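PDB 2Q37: OHCU decarboxylase from Arabidopsis thaliana, which catalyses the stereoselective decarboxylation of OHCU to (S)-allantoin through this N-terminal domain of a bifunctional enzyme that also hydrolyses 5-hydroxyisourate. Local coordinates for residues G35-A40 and W71-S76. Residues are numbered along the deposited sequence; the frame is centred on the assembly and turned at random.
Sequences GSSEFA and WLEAFS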
ATOM      1  N   GLY A  35      -3.523  -6.245 -14.378  1.00 77.31           N
ATOM      2  CA  GLY A  35      -2.081  -6.072 -14.432  1.00 74.76           C
ATOM      3  C   GLY A  35      -1.258  -6.725 -13.335  1.00 73.57           C
ATOM      4  O   GLY A  35      -0.036  -6.551 -13.291  1.00 72.86           O
ATOM      5  N   SER A  36      -1.913  -7.470 -12.446  1.00 72.64           N
ATOM      6  CA  SER A  36      -1.216  -8.147 -11.353  1.00 71.40           C
ATOM      7  C   SER A  36      -0.729  -9.530 -11.778  1.00 71.08           C
ATOM      8  O   SER A  36      -1.527 -10.412 -12.118  1.00 70.06           O
ATOM      9  CB  SER A  36      -2.132  -8.283 -10.131  1.00 70.82           C
ATOM     10  OG  SER A  36      -1.503  -9.036  -9.106  1.00 68.42           O
ATOM     11  N   SER A  37       0.589  -9.705 -11.758  1.00 70.43           N
ATOM     12  CA  SER A  37       1.209 -10.972 -12.126  1.00 68.94           C
ATOM     13  C   SER A  37       0.749 -12.059 -11.164  1.00 68.56           C
ATOM     14  O   SER A  37       0.397 -13.165 -11.581  1.00 69.25           O
ATOM     15  CB  SER A  37       2.730 -10.840 -12.067  1.00 67.95           C
ATOM     16  OG  SER A  37       3.187  -9.805 -12.926  1.00 68.38           O
ATOM     17  N   GLU A  38       0.743 -11.723  -9.875  1.00 68.11           N
ATOM     18  CA  GLU A  38       0.341 -12.645  -8.820  1.00 67.67           C
ATOM     19  C   GLU A  38      -1.114 -13.084  -8.971  1.00 67.99           C
ATOM     20  O   GLU A  38      -1.429 -14.265  -8.848  1.00 67.77           O
ATOM     21  CB  GLU A  38       0.552 -11.990  -7.452  1.00 67.25           C
ATOM     22  CG  GLU A  38       0.393 -12.948  -6.289  1.00 67.92           C
ATOM     23  CD  GLU A  38       1.149 -14.252  -6.515  1.00 68.12           C
ATOM     24  OE1 GLU A  38       2.340 -14.200  -6.906  1.00 65.71           O
ATOM     25  OE2 GLU A  38       0.545 -15.327  -6.300  1.00 66.87           O
ATOM     26  N   PHE A  39      -2.000 -12.129  -9.235  1.00 68.57           N
ATOM     27  CA  PHE A  39      -3.414 -12.436  -9.409  1.00 69.15           C
ATOM     28  C   PHE A  39      -3.584 -13.364 -10.618  1.00 70.49           C
ATOM     29  O   PHE A  39      -4.341 -14.341 -10.568  1.00 70.01           O
ATOM     30  CB  PHE A  39      -4.222 -11.140  -9.595  1.00 66.78           C
ATOM     31  CG  PHE A  39      -5.628 -11.365 -10.066  1.00 66.02           C
ATOM     32  CD1 PHE A  39      -5.905 -11.532 -11.427  1.00 65.40           C
ATOM     33  CD2 PHE A  39      -6.676 -11.460  -9.152  1.00 65.98           C
ATOM     34  CE1 PHE A  39      -7.204 -11.794 -11.875  1.00 64.85           C
ATOM     35  CE2 PHE A  39      -7.985 -11.723  -9.588  1.00 66.10           C
ATOM     36  CZ  PHE A  39      -8.247 -11.890 -10.954  1.00 65.27           C
ATOM     37  N   ALA A  40      -2.873 -13.052 -11.700  1.00 72.15           N
ATOM     38  CA  ALA A  40      -2.937 -13.862 -12.913  1.00 73.87           C
ATOM     39  C   ALA A  40      -2.460 -15.269 -12.575  1.00 74.99           C
ATOM     40  O   ALA A  40      -3.120 -16.252 -12.905  1.00 75.08           O
ATOM     41  CB  ALA A  40      -2.054 -13.252 -14.011  1.00 73.34           C
ATOM     42  N   TRP A  71      -1.218  -4.927  -5.974  1.00 34.50           N
ATOM     43  CA  TRP A  71      -2.231  -3.940  -6.315  1.00 32.94           C
ATOM     44  C   TRP A  71      -1.568  -2.835  -7.136  1.00 32.90           C
ATOM     45  O   TRP A  71      -2.118  -2.359  -8.137  1.00 29.35           O
ATOM     46  CB  TRP A  71      -2.843  -3.301  -5.053  1.00 31.08           C
ATOM     47  CG  TRP A  71      -3.899  -4.118  -4.341  1.00 27.71           C
ATOM     48  CD1 TRP A  71      -4.331  -5.374  -4.675  1.00 27.43           C
ATOM     49  CD2 TRP A  71      -4.632  -3.742  -3.165  1.00 22.97           C
ATOM     50  NE1 TRP A  71      -5.280  -5.799  -3.780  1.00 24.71           N
ATOM     51  CE2 TRP A  71      -5.483  -4.821  -2.842  1.00 23.60           C
ATOM     52  CE3 TRP A  71      -4.651  -2.601  -2.357  1.00 23.01           C
ATOM     53  CZ2 TRP A  71      -6.347  -4.797  -1.738  1.00 24.07           C
ATOM     54  CZ3 TRP A  71      -5.512  -2.568  -1.259  1.00 23.93           C
ATOM     55  CH2 TRP A  71      -6.348  -3.666  -0.959  1.00 25.19           C
ATOM     56  N   LEU A  72      -0.383  -2.427  -6.691  1.00 34.96           N
ATOM     57  CA  LEU A  72       0.366  -1.352  -7.352  1.00 37.01           C
ATOM     58  C   LEU A  72       0.809  -1.722  -8.765  1.00 38.88           C
ATOM     59  O   LEU A  72       0.799  -0.874  -9.670  1.00 39.71           O
ATOM     60  CB  LEU A  72       1.584  -0.963  -6.518  1.00 34.10           C
ATOM     61  CG  LEU A  72       1.260  -0.443  -5.112  1.00 35.95           C
ATOM     62  CD1 LEU A  72       2.580  -0.037  -4.410  1.00 31.76           C
ATOM     63  CD2 LEU A  72       0.271   0.749  -5.193  1.00 29.26           C
ATOM     64  N   GLU A  73       1.188  -2.983  -8.954  1.00 38.05           N
ATOM     65  CA  GLU A  73       1.613  -3.427 -10.262  1.00 39.24           C
ATOM     66  C   GLU A  73       0.418  -3.348 -11.197  1.00 39.32           C
ATOM     67  O   GLU A  73       0.526  -2.827 -12.320  1.00 40.32           O
ATOM     68  CB  GLU A  73       2.140  -4.870 -10.216  1.00 41.81           C
ATOM     69  CG  GLU A  73       2.638  -5.374 -11.572  1.00 47.22           C
ATOM     70  CD  GLU A  73       3.280  -6.762 -11.518  1.00 51.98           C
ATOM     71  OE1 GLU A  73       2.686  -7.693 -10.914  1.00 53.77           O
ATOM     72  OE2 GLU A  73       4.380  -6.925 -12.103  1.00 54.18           O
ATOM     73  N   ALA A  74      -0.726  -3.839 -10.725  1.00 35.62           N
ATOM     74  CA  ALA A  74      -1.924  -3.840 -11.542  1.00 34.49           C
ATOM     75  C   ALA A  74      -2.426  -2.451 -11.927  1.00 35.42           C
ATOM     76  O   ALA A  74      -2.934  -2.279 -13.039  1.00 34.99           O
ATOM     77  CB  ALA A  74      -3.028  -4.629 -10.856  1.00 32.59           C
ATOM     78  N   PHE A  75      -2.282  -1.466 -11.033  1.00 35.72           N
ATOM     79  CA  PHE A  75      -2.759  -0.114 -11.329  1.00 35.86           C
ATOM     80  C   PHE A  75      -1.931   0.478 -12.464  1.00 37.94           C
ATOM     81  O   PHE A  75      -2.465   1.092 -13.406  1.00 39.01           O
ATOM     82  CB  PHE A  75      -2.644   0.829 -10.116  1.00 31.95           C
ATOM     83  CG  PHE A  75      -3.355   0.355  -8.879  1.00 31.35           C
ATOM     84  CD1 PHE A  75      -4.468  -0.482  -8.957  1.00 28.78           C
ATOM     85  CD2 PHE A  75      -2.937   0.802  -7.620  1.00 28.69           C
ATOM     86  CE1 PHE A  75      -5.156  -0.859  -7.786  1.00 29.05           C
ATOM     87  CE2 PHE A  75      -3.613   0.431  -6.458  1.00 27.60           C
ATOM     88  CZ  PHE A  75      -4.726  -0.398  -6.536  1.00 26.74           C
ATOM     89  N   SER A  76      -0.620   0.294 -12.354  1.00 36.82           N
ATOM     90  CA  SER A  76       0.315   0.813 -13.334  1.00 37.61           C
ATOM     91  C   SER A  76       0.034   0.314 -14.752  1.00 37.95           C
ATOM     92  O   SER A  76       0.350   0.997 -15.721  1.00 38.81           O
ATOM     93  CB  SER A  76       1.745   0.430 -12.944  1.00 37.80           C
ATOM     94  OG  SER A  76       1.962  -0.961 -13.131  1.00 37.70           O
TER
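At the N-terminus of helix 37-44, E73 from helix 68-76 reaches across to S37 and supplies a carboxylate to the first turn. Its oxygen OE1 takes two bonds: S37 N donates to E73 OE1 at 3.0 Å with an N-H...O angle of 168°, and S37 OG donates to the same E73 OE1, also at 3.0 Å. Both donors come from one face of the carboxylate, well above its plane. CG anti to the backbone N (chi1 -178°) and an extended chain beyond it carry the E73 carboxylate to S37, whose hydroxyl turns back beside its own backbone N and meets the same oxygen. The negative charge at this helix start would probably be favoured by the helix dipole. An alanine in place of E73 takes away the carboxylate, and S37 N and S37 OG would probably both be left without this acceptor, with the S37 hydroxyl freer to turn.

The helix has a second tie from within: S36 is its N-cap, and F39 N donates to S36 OG at 3.1 Å. In the all-helical OHCU decarboxylase fold, the loop leading into helix 37-44 passes close against helix 68-76 here. G35 lies right against A74, their CA atoms 3.7 Å apart; a CB on G35 would run into A74 O. A74 CB sits 3.4 Å from S36 N, and S36 CB packs on A74 CB, with W62 of helix 51-64 touching both side chains. The aliphatic part of E73 lies along the same loop, its CG 3.4 Å from G35 O in a van der Waals contact; that carbonyl accepts a hydrogen bond from K31 NZ. Along the chain from A74, about 6 Å away between side chains, comes H78, the proton donor of the decarboxylase site.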